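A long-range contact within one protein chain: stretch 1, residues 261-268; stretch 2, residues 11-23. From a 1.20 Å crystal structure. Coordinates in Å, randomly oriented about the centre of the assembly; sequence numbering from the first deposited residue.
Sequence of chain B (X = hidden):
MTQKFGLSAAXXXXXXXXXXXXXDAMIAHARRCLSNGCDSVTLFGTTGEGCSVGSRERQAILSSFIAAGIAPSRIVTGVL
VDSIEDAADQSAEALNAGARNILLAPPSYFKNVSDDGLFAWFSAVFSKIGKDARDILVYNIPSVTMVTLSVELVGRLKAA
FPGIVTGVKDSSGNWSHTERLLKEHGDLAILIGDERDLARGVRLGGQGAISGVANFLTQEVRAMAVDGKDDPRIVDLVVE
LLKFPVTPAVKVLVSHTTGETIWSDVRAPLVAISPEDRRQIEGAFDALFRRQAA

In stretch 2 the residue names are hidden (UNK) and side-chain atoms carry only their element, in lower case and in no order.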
# COMPACT_ATOMS: atom_id res chain seq x y z
N THR B 261 -23.49 7.11 17.74
CA THR B 261 -22.28 7.89 17.96
C THR B 261 -21.00 7.14 17.56
O THR B 261 -19.98 7.79 17.36
CB THR B 261 -22.16 8.33 19.44
OG1 THR B 261 -22.16 7.15 20.24
CG2 THR B 261 -23.33 9.22 19.84
N ILE B 262 -21.06 5.82 17.49
CA ILE B 262 -19.86 5.01 17.24
C ILE B 262 -19.11 5.44 15.97
O ILE B 262 -17.88 5.38 15.92
CB ILE B 262 -20.21 3.51 17.21
CG1 ILE B 262 -18.97 2.60 17.34
CG2 ILE B 262 -21.01 3.13 15.98
CD1 ILE B 262 -18.60 2.33 18.76
N TRP B 263 -19.81 5.93 14.96
CA TRP B 263 -19.22 6.11 13.63
C TRP B 263 -18.24 7.23 13.58
O TRP B 263 -17.46 7.25 12.65
CB TRP B 263 -20.32 6.30 12.59
CG TRP B 263 -21.22 5.15 12.59
CD1 TRP B 263 -22.43 5.07 13.18
CD2 TRP B 263 -20.95 3.85 12.03
NE1 TRP B 263 -22.94 3.81 13.04
CE2 TRP B 263 -22.05 3.04 12.34
CE3 TRP B 263 -19.89 3.30 11.28
CZ2 TRP B 263 -22.11 1.70 11.94
CZ3 TRP B 263 -19.95 1.98 10.89
CH2 TRP B 263 -21.05 1.19 11.21
N SER B 264 -18.23 8.11 14.60
CA SER B 264 -17.33 9.25 14.68
C SER B 264 -15.91 8.80 14.41
O SER B 264 -15.25 9.29 13.44
CB SER B 264 -17.51 10.04 16.00
OG SER B 264 -17.52 9.18 17.13
N ASP B 265 -15.52 7.81 15.19
CA ASP B 265 -14.15 7.36 15.29
C ASP B 265 -13.64 6.76 13.99
O ASP B 265 -14.32 5.95 13.33
CB ASP B 265 -13.98 6.35 16.44
CG ASP B 265 -13.93 7.00 17.81
OD1 ASP B 265 -13.92 8.24 17.87
OD2 ASP B 265 -13.92 6.24 18.80
N VAL B 266 -12.42 7.14 13.64
CA VAL B 266 -11.71 6.58 12.51
C VAL B 266 -10.41 6.03 12.99
O VAL B 266 -9.92 6.38 14.07
CB VAL B 266 -11.45 7.64 11.40
CG1 VAL B 266 -12.78 8.07 10.76
CG2 VAL B 266 -10.66 8.84 11.91
N ARG B 267 -9.80 5.18 12.20
CA ARG B 267 -8.52 4.61 12.53
C ARG B 267 -7.41 5.42 11.90
O ARG B 267 -7.49 5.89 10.77
CB ARG B 267 -8.45 3.14 12.05
CG ARG B 267 -7.30 2.32 12.45
CD ARG B 267 -7.64 0.84 12.31
NE ARG B 267 -8.34 0.14 13.40
CZ ARG B 267 -8.52 -1.20 13.40
NH1 ARG B 267 -8.15 -1.89 12.34
NH2 ARG B 267 -9.08 -1.86 14.40
N ALA B 268 -6.32 5.60 12.64
CA ALA B 268 -5.13 6.22 12.10
C ALA B 268 -4.75 5.45 10.83
O ALA B 268 -4.88 4.24 10.78
CB ALA B 268 -4.00 6.15 13.14
N UNK B 11 -19.18 -0.43 2.78
CA UNK B 11 -19.61 -0.38 4.17
C UNK B 11 -18.56 0.28 5.05
O UNK B 11 -17.39 -0.09 5.02
c UNK B 11 -22.27 -1.62 5.47
c UNK B 11 -19.89 -1.80 4.68
c UNK B 11 -20.82 -1.85 5.88
c UNK B 11 -20.65 -3.18 6.62
N UNK B 12 -18.99 1.19 5.89
CA UNK B 12 -18.12 1.77 6.91
C UNK B 12 -17.85 0.75 8.02
O UNK B 12 -18.68 -0.11 8.33
c UNK B 12 -18.79 3.04 7.47
c UNK B 12 -18.70 4.19 6.48
o UNK B 12 -20.18 2.80 7.74
N UNK B 13 -16.67 0.90 8.62
CA UNK B 13 -16.20 0.00 9.67
C UNK B 13 -16.21 0.78 10.97
O UNK B 13 -15.50 1.78 11.08
c UNK B 13 -14.78 -0.49 9.38
o UNK B 13 -14.76 -1.18 8.12
c UNK B 13 -14.30 -1.45 10.46
N UNK B 14 -17.01 0.36 11.98
CA UNK B 14 -17.07 1.07 13.24
C UNK B 14 -16.00 0.59 14.20
O UNK B 14 -15.78 -0.61 14.32
c UNK B 14 -17.95 -0.77 11.94
c UNK B 14 -18.74 -0.66 13.25
c UNK B 14 -18.47 0.73 13.77
N UNK B 15 -15.38 1.52 14.91
CA UNK B 15 -14.36 1.23 15.91
C UNK B 15 -14.80 1.66 17.30
O UNK B 15 -15.36 2.73 17.47
c UNK B 15 -12.62 2.60 13.21
c UNK B 15 -11.65 0.07 12.57
c UNK B 15 -12.56 1.63 14.20
c UNK B 15 -13.04 1.92 15.58
c UNK B 15 -12.20 2.31 11.93
c UNK B 15 -11.72 1.05 11.61
c UNK B 15 -12.07 0.37 13.87
N UNK B 16 -14.50 0.82 18.28
CA UNK B 16 -14.69 1.19 19.70
C UNK B 16 -13.64 2.17 20.14
O UNK B 16 -12.69 2.42 19.44
c UNK B 16 -14.56 -0.06 20.55
n UNK B 16 -17.82 -3.01 20.83
c UNK B 16 -15.59 -1.11 20.23
c UNK B 16 -16.38 -3.40 20.76
c UNK B 16 -15.52 -2.27 21.22
N UNK B 17 -13.83 2.76 21.34
CA UNK B 17 -12.88 3.75 21.86
C UNK B 17 -11.49 3.18 21.97
O UNK B 17 -10.52 3.90 21.71
o UNK B 17 -14.64 4.81 23.12
c UNK B 17 -12.35 5.39 23.72
c UNK B 17 -13.31 4.29 23.23
N UNK B 18 -11.39 1.90 22.31
CA UNK B 18 -10.10 1.21 22.35
C UNK B 18 -9.48 0.87 20.98
O UNK B 18 -8.38 0.31 20.93
c UNK B 18 -10.86 -1.22 22.61
o UNK B 18 -11.37 -1.14 21.47
o UNK B 18 -10.87 -2.29 23.26
c UNK B 18 -10.16 -0.03 23.24
N UNK B 19 -10.19 1.19 19.90
CA UNK B 19 -9.69 1.04 18.55
C UNK B 19 -10.10 -0.25 17.87
O UNK B 19 -9.98 -0.33 16.66
N UNK B 20 -10.57 -1.25 18.61
CA UNK B 20 -10.98 -2.53 17.99
C UNK B 20 -12.29 -2.34 17.21
O UNK B 20 -13.03 -1.39 17.44
o UNK B 20 -12.18 -3.30 19.93
c UNK B 20 -9.84 -3.86 19.79
c UNK B 20 -11.14 -3.63 19.02
N UNK B 21 -12.57 -3.24 16.28
CA UNK B 21 -13.79 -3.18 15.49
C UNK B 21 -14.99 -3.55 16.34
O UNK B 21 -14.95 -4.52 17.08
c UNK B 21 -12.55 -3.56 13.34
c UNK B 21 -15.01 -4.18 13.47
c UNK B 21 -13.65 -4.08 14.25
N UNK B 22 -16.05 -2.75 16.26
CA UNK B 22 -17.34 -3.08 16.90
C UNK B 22 -18.11 -3.96 15.97
O UNK B 22 -18.87 -3.51 15.11
c UNK B 22 -18.10 -1.80 17.24
c UNK B 22 -19.29 -2.04 18.11
o UNK B 22 -19.70 -1.11 18.85
o UNK B 22 -19.88 -3.12 18.04
N UNK B 23 -17.87 -5.26 16.09
CA UNK B 23 -18.41 -6.19 15.13
C UNK B 23 -19.95 -6.24 15.16
O UNK B 23 -20.58 -6.30 14.10
c UNK B 23 -18.23 -8.53 14.19
c UNK B 23 -17.80 -7.60 15.31
c UNK B 23 -18.20 -8.23 16.66
c UNK B 23 -17.86 -8.08 12.81
O HOH W 1 -16.21 4.19 14.14
O HOH W 2 -15.95 4.76 19.17
O HOH W 3 -11.77 4.55 18.08
O HOH W 4 -10.74 6.34 19.99
O HOH W 5 -15.25 6.54 21.42
O HOH W 6 -9.00 1.85 15.58

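Position 11 carries four carbons, forked at the second, and makes no contact with stretch 1: L11, a buried neighbour. Position 12 has one carbon bearing an oxygen and a carbon, the threonine pattern. T12 points toward stretch 1, and its OG1 lies 3.3 Å from W263 CZ3. Position 13 repeats the pattern but turns away, so T13 offers the indole mainly backbone, its C being 3.9 Å from W263 CZ3.

At position 14 three carbons close a ring onto the backbone N, which only proline does. P14 sets its CB over one face of W263, 3.8 Å from the centroid of the six-membered ring, a CH-pi contact. Position 15 shows one carbon and then a six-carbon ring with no oxygen, hence phenylalanine. F15 has more of its area covered by stretch 1 than any other residue of its stretch: R267 CB stands over its ring, 4.2 Å from the centroid, and D265 O meets the ring edge, 3.8 Å from CD2.

Position 16 is four carbons in a row ending in nitrogen, a lysine. K16 points its CB away from stretch 1, while its CA lies 4.2 Å from I262 CD1. Position 17, one carbon with an oxygen and a carbon, is again threonine; T17 OG1 reaches D265 OD2 through a water, at 2.5 Å and 3.0 Å from that water. Position 18 has two carbons, the second carrying two oxygens, and touches nothing on stretch 1: D18.

Position 19 has no side-chain atoms. With phi at 95° and psi at -15°, a CB would jam against the preceding carbonyl O, which by itself calls for glycine; G19 is the last residue of the type I turn that starts at K16. Position 20, a carbon with an oxygen and a carbon, is T20, whose OG1 and N both bond D18 OD1. Position 21 has three carbons, branched at the first, with no oxygen: V21, its CG2 4.0 Å from R267 NH2.

Position 22 has two carbons, the second with two oxygens, one of them 3.6 Å from I262 CD1. This is D22, which caps the following helix and forms a salt bridge from OD2 to K16 NZ at 3.3 Å. Position 23, four carbons forked at the first with one longer arm, is I23, out of reach.

The rule is a turn held by its own bonds, G19 N to K16 O and K16 N to T20 O, both 2.8 Å, and packed against the other stretch. R267 lays its guanidinium with F15 CE1 over one face, 3.4 Å from NE, and its NH2 donates to G19 O at 2.9 Å, nearly straight at 176°, the one direct hydrogen bond between the stretches. Water does the remaining polar joining: one accepts from F15 N at 2.9 Å and donates to I262 O and D265 O, both at 2.7 Å, and another links G19 O, at 2.6 Å, to R267 NE, at 2.8 Å.

Stretch 2 11-23: LTTPFKTDGTVDI
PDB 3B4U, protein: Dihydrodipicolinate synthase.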